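Local coordinates for protein DraIII (Deinococcus radiophilus, PDB 4L0K) that is a type II restriction endonuclease that cleaves DNA, probably through a His-Me finger (beta-beta-alpha-metal) nuclease core, at residues L33-F37 against I116-R120; P36-S40 against D136-Y142; K121-A126 against A191-F196. All coordinates share one frame; numbering follows the deposited sequence.

Contact 1. Residues L33-F37 against I116-R120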
ATOM      1  N   LEU A  33       8.856 -35.983   8.568  1.00 62.53           N
ATOM      2  CA  LEU A  33       8.166 -34.698   8.774  1.00 53.22           C
ATOM      3  C   LEU A  33       8.375 -33.633   7.673  1.00 47.28           C
ATOM      4  O   LEU A  33       9.452 -33.516   7.075  1.00 37.39           O
ATOM      5  CB  LEU A  33       8.583 -34.078  10.107  1.00 49.47           C
ATOM      6  CG  LEU A  33       8.341 -34.790  11.432  1.00 48.80           C
ATOM      7  CD1 LEU A  33       9.451 -34.413  12.389  1.00 55.19           C
ATOM      8  CD2 LEU A  33       7.007 -34.390  12.011  1.00 41.00           C
ATOM      9  N   GLU A  34       7.339 -32.833   7.441  1.00 43.29           N
ATOM     10  CA  GLU A  34       7.409 -31.763   6.453  1.00 37.99           C
ATOM     11  C   GLU A  34       8.136 -30.522   7.005  1.00 46.60           C
ATOM     12  O   GLU A  34       8.917 -29.893   6.291  1.00 35.94           O
ATOM     13  CB  GLU A  34       6.012 -31.388   5.919  1.00 28.09           C
ATOM     14  CG  GLU A  34       6.068 -30.508   4.671  1.00 34.54           C
ATOM     15  CD  GLU A  34       4.707 -30.072   4.156  1.00 36.85           C
ATOM     16  OE1 GLU A  34       3.736 -30.061   4.942  1.00 42.28           O
ATOM     17  OE2 GLU A  34       4.610 -29.727   2.955  1.00 34.85           O
ATOM     18  N   PHE A  35       7.888 -30.181   8.273  1.00 41.24           N
ATOM     19  CA  PHE A  35       8.514 -28.997   8.870  1.00 36.56           C
ATOM     20  C   PHE A  35       9.263 -29.272  10.178  1.00 39.12           C
ATOM     21  O   PHE A  35       8.914 -28.695  11.213  1.00 38.55           O
ATOM     22  CB  PHE A  35       7.467 -27.890   9.101  1.00 35.10           C
ATOM     23  CG  PHE A  35       6.794 -27.406   7.836  1.00 38.08           C
ATOM     24  CD1 PHE A  35       7.480 -26.606   6.928  1.00 34.13           C
ATOM     25  CD2 PHE A  35       5.474 -27.747   7.561  1.00 36.58           C
ATOM     26  CE1 PHE A  35       6.862 -26.167   5.757  1.00 33.38           C
ATOM     27  CE2 PHE A  35       4.844 -27.320   6.397  1.00 27.44           C
ATOM     28  CZ  PHE A  35       5.539 -26.526   5.492  1.00 34.00           C
ATOM     29  N   PRO A  36      10.301 -30.140  10.138  1.00 40.53           N
ATOM     30  CA  PRO A  36      11.030 -30.528  11.358  1.00 35.91           C
ATOM     31  C   PRO A  36      11.714 -29.343  12.048  1.00 41.42           C
ATOM     32  O   PRO A  36      11.628 -29.193  13.272  1.00 46.17           O
ATOM     33  CB  PRO A  36      12.076 -31.527  10.843  1.00 35.82           C
ATOM     34  CG  PRO A  36      12.207 -31.245   9.368  1.00 36.32           C
ATOM     35  CD  PRO A  36      10.835 -30.819   8.939  1.00 37.95           C
ATOM     36  N   PHE A  37      12.352 -28.493  11.250  1.00 43.38           N
ATOM     37  CA  PHE A  37      13.009 -27.271  11.730  1.00 32.28           C
ATOM     38  C   PHE A  37      12.073 -26.267  12.413  1.00 31.97           C
ATOM     39  O   PHE A  37      12.534 -25.294  13.003  1.00 39.11           O
ATOM     40  CB  PHE A  37      13.760 -26.601  10.574  1.00 30.55           C
ATOM     41  CG  PHE A  37      12.901 -26.346   9.364  1.00 37.78           C
ATOM     42  CD1 PHE A  37      12.636 -27.361   8.454  1.00 36.50           C
ATOM     43  CD2 PHE A  37      12.349 -25.090   9.140  1.00 31.91           C
ATOM     44  CE1 PHE A  37      11.838 -27.134   7.348  1.00 34.45           C
ATOM     45  CE2 PHE A  37      11.548 -24.863   8.034  1.00 28.17           C
ATOM     46  CZ  PHE A  37      11.299 -25.882   7.138  1.00 29.32           C
ATOM     47  N   ILE A 116       9.189 -24.488   0.507  1.00 36.65           N
ATOM     48  CA  ILE A 116       9.854 -25.081   1.673  1.00 38.60           C
ATOM     49  C   ILE A 116      11.182 -24.368   2.002  1.00 40.24           C
ATOM     50  O   ILE A 116      11.466 -24.081   3.171  1.00 46.09           O
ATOM     51  CB  ILE A 116      10.059 -26.629   1.536  1.00 38.07           C
ATOM     52  CG1 ILE A 116       8.765 -27.328   1.104  1.00 28.59           C
ATOM     53  CG2 ILE A 116      10.603 -27.226   2.829  1.00 36.16           C
ATOM     54  CD1 ILE A 116       7.579 -27.026   1.967  1.00 30.23           C
ATOM     55  N   ASP A 117      11.979 -24.076   0.976  1.00 35.51           N
ATOM     56  CA  ASP A 117      13.210 -23.278   1.121  1.00 38.47           C
ATOM     57  C   ASP A 117      12.983 -21.954   1.872  1.00 36.23           C
ATOM     58  O   ASP A 117      13.684 -21.656   2.846  1.00 31.54           O
ATOM     59  CB  ASP A 117      13.830 -22.966  -0.246  1.00 44.80           C
ATOM     60  CG  ASP A 117      14.475 -24.172  -0.886  1.00 62.86           C
ATOM     61  OD1 ASP A 117      14.742 -25.154  -0.158  1.00 70.45           O
ATOM     62  OD2 ASP A 117      14.724 -24.138  -2.113  1.00 68.63           O
ATOM     63  N   VAL A 118      12.002 -21.183   1.398  1.00 29.28           N
ATOM     64  CA  VAL A 118      11.568 -19.941   2.035  1.00 27.69           C
ATOM     65  C   VAL A 118      11.208 -20.156   3.510  1.00 35.51           C
ATOM     66  O   VAL A 118      11.678 -19.401   4.379  1.00 33.49           O
ATOM     67  CB  VAL A 118      10.371 -19.307   1.269  1.00 30.30           C
ATOM     68  CG1 VAL A 118       9.621 -18.288   2.142  1.00 23.37           C
ATOM     69  CG2 VAL A 118      10.844 -18.681  -0.068  1.00 23.96           C
ATOM     70  N   ALA A 119      10.386 -21.176   3.795  1.00 31.26           N
ATOM     71  CA  ALA A 119      10.109 -21.545   5.190  1.00 31.10           C
ATOM     72  C   ALA A 119      11.403 -21.747   6.013  1.00 32.37           C
ATOM     73  O   ALA A 119      11.517 -21.280   7.167  1.00 30.61           O
ATOM     74  CB  ALA A 119       9.229 -22.790   5.255  1.00 25.85           C
ATOM     75  N   ARG A 120      12.380 -22.429   5.415  1.00 26.30           N
ATOM     76  CA  ARG A 120      13.626 -22.694   6.143  1.00 38.04           C
ATOM     77  C   ARG A 120      14.396 -21.393   6.432  1.00 32.88           C
ATOM     78  O   ARG A 120      14.912 -21.181   7.536  1.00 30.41           O
ATOM     79  CB  ARG A 120      14.508 -23.678   5.373  1.00 35.68           C
ATOM     80  CG  ARG A 120      14.488 -25.113   5.893  1.00 37.76           C
ATOM     81  CD  ARG A 120      15.490 -25.979   5.120  1.00 38.95           C
ATOM     82  NE  ARG A 120      15.175 -26.008   3.695  1.00 36.38           N
ATOM     83  CZ  ARG A 120      14.626 -27.046   3.072  1.00 40.74           C
ATOM     84  NH1 ARG A 120      14.342 -28.158   3.745  1.00 38.70           N
ATOM     85  NH2 ARG A 120      14.366 -26.976   1.775  1.00 36.44           N
TER
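With chi1 at 54°, Phe37 holds its CG between its own backbone N and carbonyl carbon, and this turn lays the ring against Arg120, whose CG sits over the middle of one ring face. Phe35 CG stands anti to its carbonyl carbon (chi1 -61°), which carries the ring toward Ile116 and Ala119. The Arg120 methylene makes a true CH-pi contact: CG lies 3.5 Å from the centroid of the Phe37 ring and only 11° off the ring normal. Ring and side chain cross at about a right angle. At the rim of the same ring, near its plane, comes the backbone oxygen of Ala119, 3.7 Å from Phe37 CE2, while the methyl CB of Ala119 stands 4.2 Å from Phe37 CZ.

The contact docks an irregular loop, which precedes helix 39-44, onto one side of helix 112-126, and it lies buried in the DraIII family region. Ile116 and Ala119 belong to neighbouring turns of that helix, and both approach the Phe35 ring obliquely. Ile116 CD1 touches CE1 and CZ of Phe35, at 4.0 Å from CE1; Ala119 CB lies 4.2 Å from Phe35 CE1. Glu34, extended, crosses Ile116 at about a right angle, its OE2 near CD1, and the carboxylate is held by hydrogen bonds of OE2 with Tyr112 and His20.

Beyond the CG that touches Phe37, the Arg120 chain bends at chi3 and brings its guanidinium back along its own helix. There NH1 bonds to Gln23 OE1, and NH2 forms a salt bridge with Asp117 OD1 at 2.7 Å, the acceptor lying in the guanidinium plane.

Contact 2. Residues P36-S40 against D136-Y142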
ATOM      1  N   PRO A  36      10.301 -30.140  10.138  1.00 40.53           N
ATOM      2  CA  PRO A  36      11.030 -30.528  11.358  1.00 35.91           C
ATOM      3  C   PRO A  36      11.714 -29.343  12.048  1.00 41.42           C
ATOM      4  O   PRO A  36      11.628 -29.193  13.272  1.00 46.17           O
ATOM      5  CB  PRO A  36      12.076 -31.527  10.843  1.00 35.82           C
ATOM      6  CG  PRO A  36      12.207 -31.245   9.368  1.00 36.32           C
ATOM      7  CD  PRO A  36      10.835 -30.819   8.939  1.00 37.95           C
ATOM      8  N   PHE A  37      12.352 -28.493  11.250  1.00 43.38           N
ATOM      9  CA  PHE A  37      13.009 -27.271  11.730  1.00 32.28           C
ATOM     10  C   PHE A  37      12.073 -26.267  12.413  1.00 31.97           C
ATOM     11  O   PHE A  37      12.534 -25.294  13.003  1.00 39.11           O
ATOM     12  CB  PHE A  37      13.760 -26.601  10.574  1.00 30.55           C
ATOM     13  CG  PHE A  37      12.901 -26.346   9.364  1.00 37.78           C
ATOM     14  CD1 PHE A  37      12.636 -27.361   8.454  1.00 36.50           C
ATOM     15  CD2 PHE A  37      12.349 -25.090   9.140  1.00 31.91           C
ATOM     16  CE1 PHE A  37      11.838 -27.134   7.348  1.00 34.45           C
ATOM     17  CE2 PHE A  37      11.548 -24.863   8.034  1.00 28.17           C
ATOM     18  CZ  PHE A  37      11.299 -25.882   7.138  1.00 29.32           C
ATOM     19  N   LEU A  38      10.764 -26.498  12.340  1.00 40.63           N
ATOM     20  CA  LEU A  38       9.810 -25.639  13.038  1.00 36.79           C
ATOM     21  C   LEU A  38       9.250 -26.226  14.340  1.00 47.37           C
ATOM     22  O   LEU A  38       8.530 -25.526  15.075  1.00 50.86           O
ATOM     23  CB  LEU A  38       8.673 -25.217  12.112  1.00 34.67           C
ATOM     24  CG  LEU A  38       9.028 -24.026  11.208  1.00 34.34           C
ATOM     25  CD1 LEU A  38       7.997 -23.845  10.132  1.00 22.65           C
ATOM     26  CD2 LEU A  38       9.170 -22.766  12.040  1.00 29.63           C
ATOM     27  N   VAL A  39       9.605 -27.477  14.653  1.00 37.80           N
ATOM     28  CA  VAL A  39       8.993 -28.132  15.814  1.00 31.55           C
ATOM     29  C   VAL A  39       9.163 -27.310  17.099  1.00 29.88           C
ATOM     30  O   VAL A  39       8.178 -26.894  17.711  1.00 39.88           O
ATOM     31  CB  VAL A  39       9.463 -29.613  15.999  1.00 41.10           C
ATOM     32  CG1 VAL A  39       8.974 -30.167  17.326  1.00 39.78           C
ATOM     33  CG2 VAL A  39       8.959 -30.485  14.853  1.00 33.73           C
ATOM     34  N   SER A  40      10.404 -27.028  17.473  1.00 31.89           N
ATOM     35  CA  SER A  40      10.670 -26.191  18.645  1.00 35.76           C
ATOM     36  C   SER A  40       9.952 -24.846  18.569  1.00 34.39           C
ATOM     37  O   SER A  40       9.353 -24.403  19.564  1.00 34.33           O
ATOM     38  CB  SER A  40      12.166 -25.971  18.834  1.00 42.92           C
ATOM     39  OG  SER A  40      12.836 -27.206  18.998  1.00 49.37           O
ATOM     40  N   ASP A 136      17.100 -25.616  19.715  1.00 47.58           N
ATOM     41  CA  ASP A 136      17.733 -26.878  20.087  1.00 49.91           C
ATOM     42  C   ASP A 136      18.819 -27.221  19.074  1.00 51.26           C
ATOM     43  O   ASP A 136      18.897 -26.594  18.016  1.00 52.01           O
ATOM     44  CB  ASP A 136      16.690 -27.998  20.130  1.00 37.98           C
ATOM     45  CG  ASP A 136      15.975 -28.170  18.805  1.00 47.97           C
ATOM     46  OD1 ASP A 136      16.239 -29.171  18.102  1.00 58.45           O
ATOM     47  OD2 ASP A 136      15.161 -27.292  18.457  1.00 45.71           O
ATOM     48  N   SER A 137      19.640 -28.227  19.374  1.00 42.63           N
ATOM     49  CA  SER A 137      20.807 -28.495  18.543  1.00 44.32           C
ATOM     50  C   SER A 137      20.458 -29.009  17.151  1.00 44.21           C
ATOM     51  O   SER A 137      21.146 -28.673  16.177  1.00 42.97           O
ATOM     52  CB  SER A 137      21.821 -29.411  19.250  1.00 53.25           C
ATOM     53  OG  SER A 137      21.183 -30.489  19.913  1.00 64.05           O
ATOM     54  N   PHE A 138      19.401 -29.813  17.047  1.00 43.70           N
ATOM     55  CA  PHE A 138      18.944 -30.251  15.733  1.00 47.04           C
ATOM     56  C   PHE A 138      18.579 -29.066  14.835  1.00 47.16           C
ATOM     57  O   PHE A 138      19.066 -28.954  13.712  1.00 41.06           O
ATOM     58  CB  PHE A 138      17.730 -31.167  15.826  1.00 54.04           C
ATOM     59  CG  PHE A 138      16.983 -31.279  14.528  1.00 58.03           C
ATOM     60  CD1 PHE A 138      15.783 -30.609  14.341  1.00 58.91           C
ATOM     61  CD2 PHE A 138      17.513 -32.009  13.470  1.00 57.72           C
ATOM     62  CE1 PHE A 138      15.111 -30.689  13.135  1.00 62.02           C
ATOM     63  CE2 PHE A 138      16.845 -32.095  12.261  1.00 61.12           C
ATOM     64  CZ  PHE A 138      15.641 -31.433  12.093  1.00 64.01           C
ATOM     65  N   THR A 139      17.708 -28.193  15.337  1.00 49.25           N
ATOM     66  CA  THR A 139      17.208 -27.060  14.558  1.00 47.62           C
ATOM     67  C   THR A 139      18.363 -26.174  14.137  1.00 44.96           C
ATOM     68  O   THR A 139      18.518 -25.857  12.949  1.00 46.95           O
ATOM     69  CB  THR A 139      16.233 -26.218  15.381  1.00 46.38           C
ATOM     70  OG1 THR A 139      15.308 -27.084  16.043  1.00 40.06           O
ATOM     71  CG2 THR A 139      15.473 -25.242  14.492  1.00 45.12           C
ATOM     72  N   LYS A 140      19.183 -25.810  15.123  1.00 39.78           N
ATOM     73  CA  LYS A 140      20.373 -24.995  14.905  1.00 41.94           C
ATOM     74  C   LYS A 140      21.281 -25.566  13.819  1.00 50.62           C
ATOM     75  O   LYS A 140      21.625 -24.863  12.865  1.00 45.95           O
ATOM     76  CB  LYS A 140      21.161 -24.837  16.206  1.00 38.83           C
ATOM     77  CG  LYS A 140      22.474 -24.084  16.039  1.00 41.57           C
ATOM     78  CD  LYS A 140      23.007 -23.601  17.383  1.00 45.52           C
ATOM     79  CE  LYS A 140      24.177 -22.638  17.215  1.00 47.47           C
ATOM     80  NZ  LYS A 140      25.369 -23.295  16.618  1.00 56.16           N
ATOM     81  N   ASN A 141      21.662 -26.838  13.957  1.00 46.24           N
ATOM     82  CA  ASN A 141      22.631 -27.424  13.034  1.00 46.68           C
ATOM     83  C   ASN A 141      22.066 -27.617  11.644  1.00 46.56           C
ATOM     84  O   ASN A 141      22.745 -27.373  10.637  1.00 45.67           O
ATOM     85  CB  ASN A 141      23.194 -28.731  13.592  1.00 44.64           C
ATOM     86  CG  ASN A 141      24.014 -28.501  14.842  1.00 48.35           C
ATOM     87  OD1 ASN A 141      24.769 -27.523  14.931  1.00 47.55           O
ATOM     88  ND2 ASN A 141      23.843 -29.367  15.832  1.00 43.58           N
ATOM     89  N   TYR A 142      20.811 -28.044  11.604  1.00 40.28           N
ATOM     90  CA  TYR A 142      20.093 -28.238  10.355  1.00 40.25           C
ATOM     91  C   TYR A 142      20.005 -26.926   9.549  1.00 50.83           C
ATOM     92  O   TYR A 142      20.376 -26.880   8.367  1.00 53.55           O
ATOM     93  CB  TYR A 142      18.702 -28.766  10.680  1.00 32.19           C
ATOM     94  CG  TYR A 142      17.767 -28.902   9.505  1.00 46.42           C
ATOM     95  CD1 TYR A 142      17.623 -30.120   8.850  1.00 44.52           C
ATOM     96  CD2 TYR A 142      16.989 -27.824   9.077  1.00 43.06           C
ATOM     97  CE1 TYR A 142      16.754 -30.258   7.795  1.00 41.01           C
ATOM     98  CE2 TYR A 142      16.118 -27.953   8.016  1.00 43.34           C
ATOM     99  CZ  TYR A 142      16.003 -29.176   7.383  1.00 43.44           C
ATOM    100  OH  TYR A 142      15.136 -29.313   6.331  1.00 39.18           O
TER
HETATM  101  O   HOH W   1      12.811 -27.865  15.318  1.00 39.48           O
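Ser40 OG and Thr139 OG1 both approach OD2 of Asp136, the N-cap residue of helix 137-147, where the start of helix 39-44 comes up beside the start of its neighbour. Both modelled lengths are so short that these bonds are doubtful as drawn. A chi1 of 58° folds the Asp136 carboxylate back over the first turn. There its other oxygen, OD1, accepts the capping bond from Thr139 N at 3.3 Å, from well above the carboxylate plane.

A single torsion of Thr139 (chi1 -46°) serves both branches of its side chain: it turns OG1 toward Asp136 and sends the methyl CG2 the other way, to 3.3 Å from Phe37 O. Further along, Phe138 and Tyr142, one helical turn apart, both hold CG anti to the backbone N and reach across to the loop. Phe138 brings CZ to 3.8 Å from Pro36 CB, and the N of Phe37 meets its ring at the edge. Tyr142 lies nearly parallel to the ring of Phe37, with Tyr142 CE2 3.6 Å from Phe37 CD1, but the two rings are slid so far apart that they barely overlap; the tyrosine hydroxyl continues past Phe37 to a hydrogen bond with Gln23 O. A water completes the polar end of the contact, donating to Thr139 OG1 and to Pro36 O, the latter 2.7 Å from the water oxygen.

Contact 3. Residues K121-A126 against A191-F196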
ATOM      1  N   LYS A 121      14.439 -20.520   5.432  1.00 30.77           N
ATOM      2  CA  LYS A 121      15.173 -19.267   5.531  1.00 30.49           C
ATOM      3  C   LYS A 121      14.595 -18.409   6.631  1.00 29.29           C
ATOM      4  O   LYS A 121      15.314 -17.880   7.463  1.00 32.67           O
ATOM      5  CB  LYS A 121      15.096 -18.507   4.212  1.00 30.84           C
ATOM      6  CG  LYS A 121      15.730 -17.130   4.275  1.00 39.84           C
ATOM      7  CD  LYS A 121      17.231 -17.200   4.555  1.00 39.04           C
ATOM      8  CE  LYS A 121      17.832 -15.806   4.599  1.00 39.79           C
ATOM      9  NZ  LYS A 121      17.606 -15.061   3.322  1.00 44.74           N
ATOM     10  N   LEU A 122      13.276 -18.289   6.613  1.00 34.93           N
ATOM     11  CA  LEU A 122      12.545 -17.470   7.556  1.00 30.27           C
ATOM     12  C   LEU A 122      12.683 -17.990   8.987  1.00 33.74           C
ATOM     13  O   LEU A 122      12.746 -17.193   9.933  1.00 34.23           O
ATOM     14  CB  LEU A 122      11.075 -17.425   7.134  1.00 27.42           C
ATOM     15  CG  LEU A 122      10.560 -16.175   6.429  1.00 30.75           C
ATOM     16  CD1 LEU A 122      11.674 -15.302   5.865  1.00 31.84           C
ATOM     17  CD2 LEU A 122       9.566 -16.542   5.354  1.00 30.76           C
ATOM     18  N   THR A 123      12.725 -19.315   9.156  1.00 26.22           N
ATOM     19  CA  THR A 123      13.001 -19.877  10.485  1.00 28.94           C
ATOM     20  C   THR A 123      14.418 -19.520  10.963  1.00 26.30           C
ATOM     21  O   THR A 123      14.664 -19.202  12.155  1.00 28.68           O
ATOM     22  CB  THR A 123      12.853 -21.418  10.497  1.00 27.54           C
ATOM     23  OG1 THR A 123      11.609 -21.783   9.888  1.00 31.41           O
ATOM     24  CG2 THR A 123      12.900 -21.944  11.924  1.00 28.09           C
ATOM     25  N   TRP A 124      15.352 -19.594  10.026  1.00 26.93           N
ATOM     26  CA  TRP A 124      16.739 -19.253  10.318  1.00 34.35           C
ATOM     27  C   TRP A 124      16.858 -17.778  10.753  1.00 36.80           C
ATOM     28  O   TRP A 124      17.554 -17.460  11.726  1.00 32.16           O
ATOM     29  CB  TRP A 124      17.609 -19.561   9.097  1.00 38.34           C
ATOM     30  CG  TRP A 124      19.079 -19.234   9.239  1.00 43.51           C
ATOM     31  CD1 TRP A 124      20.036 -19.989   9.866  1.00 42.83           C
ATOM     32  CD2 TRP A 124      19.761 -18.089   8.699  1.00 32.85           C
ATOM     33  NE1 TRP A 124      21.260 -19.380   9.764  1.00 40.40           N
ATOM     34  CE2 TRP A 124      21.125 -18.216   9.055  1.00 32.33           C
ATOM     35  CE3 TRP A 124      19.349 -16.967   7.963  1.00 27.11           C
ATOM     36  CZ2 TRP A 124      22.087 -17.249   8.708  1.00 30.32           C
ATOM     37  CZ3 TRP A 124      20.306 -16.009   7.602  1.00 26.61           C
ATOM     38  CH2 TRP A 124      21.664 -16.162   7.978  1.00 29.16           C
ATOM     39  N   LEU A 125      16.159 -16.889  10.045  1.00 28.25           N
ATOM     40  CA  LEU A 125      16.164 -15.463  10.385  1.00 29.26           C
ATOM     41  C   LEU A 125      15.554 -15.301  11.758  1.00 30.98           C
ATOM     42  O   LEU A 125      16.037 -14.503  12.570  1.00 33.43           O
ATOM     43  CB  LEU A 125      15.311 -14.652   9.399  1.00 22.24           C
ATOM     44  CG  LEU A 125      15.927 -13.846   8.261  1.00 32.73           C
ATOM     45  CD1 LEU A 125      17.445 -14.000   8.195  1.00 23.05           C
ATOM     46  CD2 LEU A 125      15.236 -14.196   6.934  1.00 30.32           C
ATOM     47  N   ALA A 126      14.475 -16.048  12.006  1.00 25.84           N
ATOM     48  CA  ALA A 126      13.691 -15.859  13.233  1.00 26.87           C
ATOM     49  C   ALA A 126      14.515 -16.179  14.485  1.00 26.07           C
ATOM     50  O   ALA A 126      14.437 -15.469  15.491  1.00 24.75           O
ATOM     51  CB  ALA A 126      12.393 -16.667  13.201  1.00 18.92           C
ATOM     52  N   ALA A 191      14.782 -18.861  -0.989  1.00 34.59           N
ATOM     53  CA  ALA A 191      15.492 -18.593   0.258  1.00 29.67           C
ATOM     54  C   ALA A 191      16.282 -17.296   0.230  1.00 30.56           C
ATOM     55  O   ALA A 191      16.280 -16.547   1.204  1.00 30.30           O
ATOM     56  CB  ALA A 191      16.423 -19.741   0.608  1.00 34.95           C
ATOM     57  N   GLU A 192      16.954 -17.046  -0.885  1.00 24.13           N
ATOM     58  CA  GLU A 192      17.923 -15.972  -0.964  1.00 31.46           C
ATOM     59  C   GLU A 192      17.206 -14.632  -0.960  1.00 30.75           C
ATOM     60  O   GLU A 192      17.687 -13.664  -0.383  1.00 27.17           O
ATOM     61  CB  GLU A 192      18.783 -16.116  -2.230  1.00 36.43           C
ATOM     62  CG  GLU A 192      19.945 -15.119  -2.334  1.00 55.99           C
ATOM     63  CD  GLU A 192      19.512 -13.738  -2.818  1.00 73.46           C
ATOM     64  OE1 GLU A 192      18.705 -13.666  -3.772  1.00 81.87           O
ATOM     65  OE2 GLU A 192      19.966 -12.725  -2.235  1.00 76.57           O
ATOM     66  N   ASN A 193      16.047 -14.605  -1.597  1.00 27.41           N
ATOM     67  CA  ASN A 193      15.326 -13.370  -1.830  1.00 29.75           C
ATOM     68  C   ASN A 193      14.446 -12.921  -0.665  1.00 35.28           C
ATOM     69  O   ASN A 193      13.913 -11.813  -0.698  1.00 30.56           O
ATOM     70  CB  ASN A 193      14.476 -13.502  -3.098  1.00 28.61           C
ATOM     71  CG  ASN A 193      13.992 -12.158  -3.619  1.00 36.19           C
ATOM     72  OD1 ASN A 193      14.766 -11.207  -3.720  1.00 31.98           O
ATOM     73  ND2 ASN A 193      12.696 -12.068  -3.922  1.00 36.42           N
ATOM     74  N   VAL A 194      14.275 -13.755   0.364  1.00 27.88           N
ATOM     75  CA  VAL A 194      13.293 -13.395   1.399  1.00 32.14           C
ATOM     76  C   VAL A 194      13.876 -12.980   2.736  1.00 35.37           C
ATOM     77  O   VAL A 194      15.006 -13.336   3.071  1.00 39.64           O
ATOM     78  CB  VAL A 194      12.218 -14.483   1.636  1.00 28.95           C
ATOM     79  CG1 VAL A 194      11.338 -14.617   0.402  1.00 22.22           C
ATOM     80  CG2 VAL A 194      12.870 -15.825   2.042  1.00 23.71           C
ATOM     81  N   GLY A 195      13.084 -12.223   3.491  1.00 26.55           N
ATOM     82  CA  GLY A 195      13.465 -11.885   4.849  1.00 28.96           C
ATOM     83  C   GLY A 195      12.311 -11.275   5.610  1.00 32.65           C
ATOM     84  O   GLY A 195      11.170 -11.494   5.256  1.00 41.98           O
ATOM     85  N   PHE A 196      12.600 -10.494   6.641  1.00 28.64           N
ATOM     86  CA  PHE A 196      11.546  -9.784   7.353  1.00 25.28           C
ATOM     87  C   PHE A 196      11.666  -8.271   7.158  1.00 32.72           C
ATOM     88  O   PHE A 196      12.778  -7.732   6.951  1.00 28.13           O
ATOM     89  CB  PHE A 196      11.567 -10.139   8.844  1.00 29.76           C
ATOM     90  CG  PHE A 196      11.314 -11.606   9.131  1.00 24.82           C
ATOM     91  CD1 PHE A 196      10.202 -12.244   8.626  1.00 25.18           C
ATOM     92  CD2 PHE A 196      12.195 -12.327   9.913  1.00 27.45           C
ATOM     93  CE1 PHE A 196       9.970 -13.581   8.886  1.00 29.79           C
ATOM     94  CE2 PHE A 196      11.977 -13.679  10.189  1.00 28.40           C
ATOM     95  CZ  PHE A 196      10.858 -14.305   9.661  1.00 33.82           C
TER
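Phe196 pushes its ring between Leu122 and Leu125 of helix 112-126, forming the apolar centre where this helix packs against the antiparallel sheet 179-183/194-198. Strands 179-183 and 194-198 followed by helix 199-205 are consistent with the beta-beta-alpha arrangement of the His-Me finger clan; helix 112-126 packs against it from outside the motif. Phe196 CE1 comes to 3.6 Å from Leu122 CG, and across CZ, on the other side of the ring, CE2 comes equally near Leu125 CB. Leu122 CD1 adds an off-centre CH-pi contact, 28° from the ring normal, whereas the backbone N of Ala126 meets the ring at its edge. Phe169 meets the Phe196 ring edge-to-face.

Moving toward the start of the strand, Leu125 CD2 rests 3.6 Å from Gly195 CA, touching bare backbone. Val194 then directs CG2 between two helix residues, reaching Leu122 CD1 and the CG of Lys121.

The polar edge is made by Lys121, whose aliphatic chain runs past Val194 in the opposite direction. Its CG is anti to the backbone N (chi1 175°), and bends at chi2 and chi4 curl the chain over the Ala191 carbonyl. The ammonium thereby joins two backbone oxygens: NZ donates to Ala191 O at 2.9 Å and, nearly head-on to the carbonyl, to Val194 O at 3.1 Å.

How the contacts relate
Helix 112-126 carries contacts 1 and 3 on successive turns, meeting a loop in the first and the 194-198 strand in the second; both are buried, and contact 3 lies nearer the centre of the chain. Contact 2 is more peripheral and only partly buried, and shares Pro36 and Phe37 with contact 1, so that Phe37 lies between helices 112-126 and 137-147. Tyr142 OH and Arg120 NH1, 2.9 Å apart, probably join these two contacts. Thr123 packs against Phe37 and Leu38, linking contact 3 to the others. Contact 1 is bound across by apolar and CH-pi packing, contact 2 sets ring and proline packing beside a bridging water and the Asp136 helix cap, and contact 3 adds a lysine donating to two backbone carbonyls.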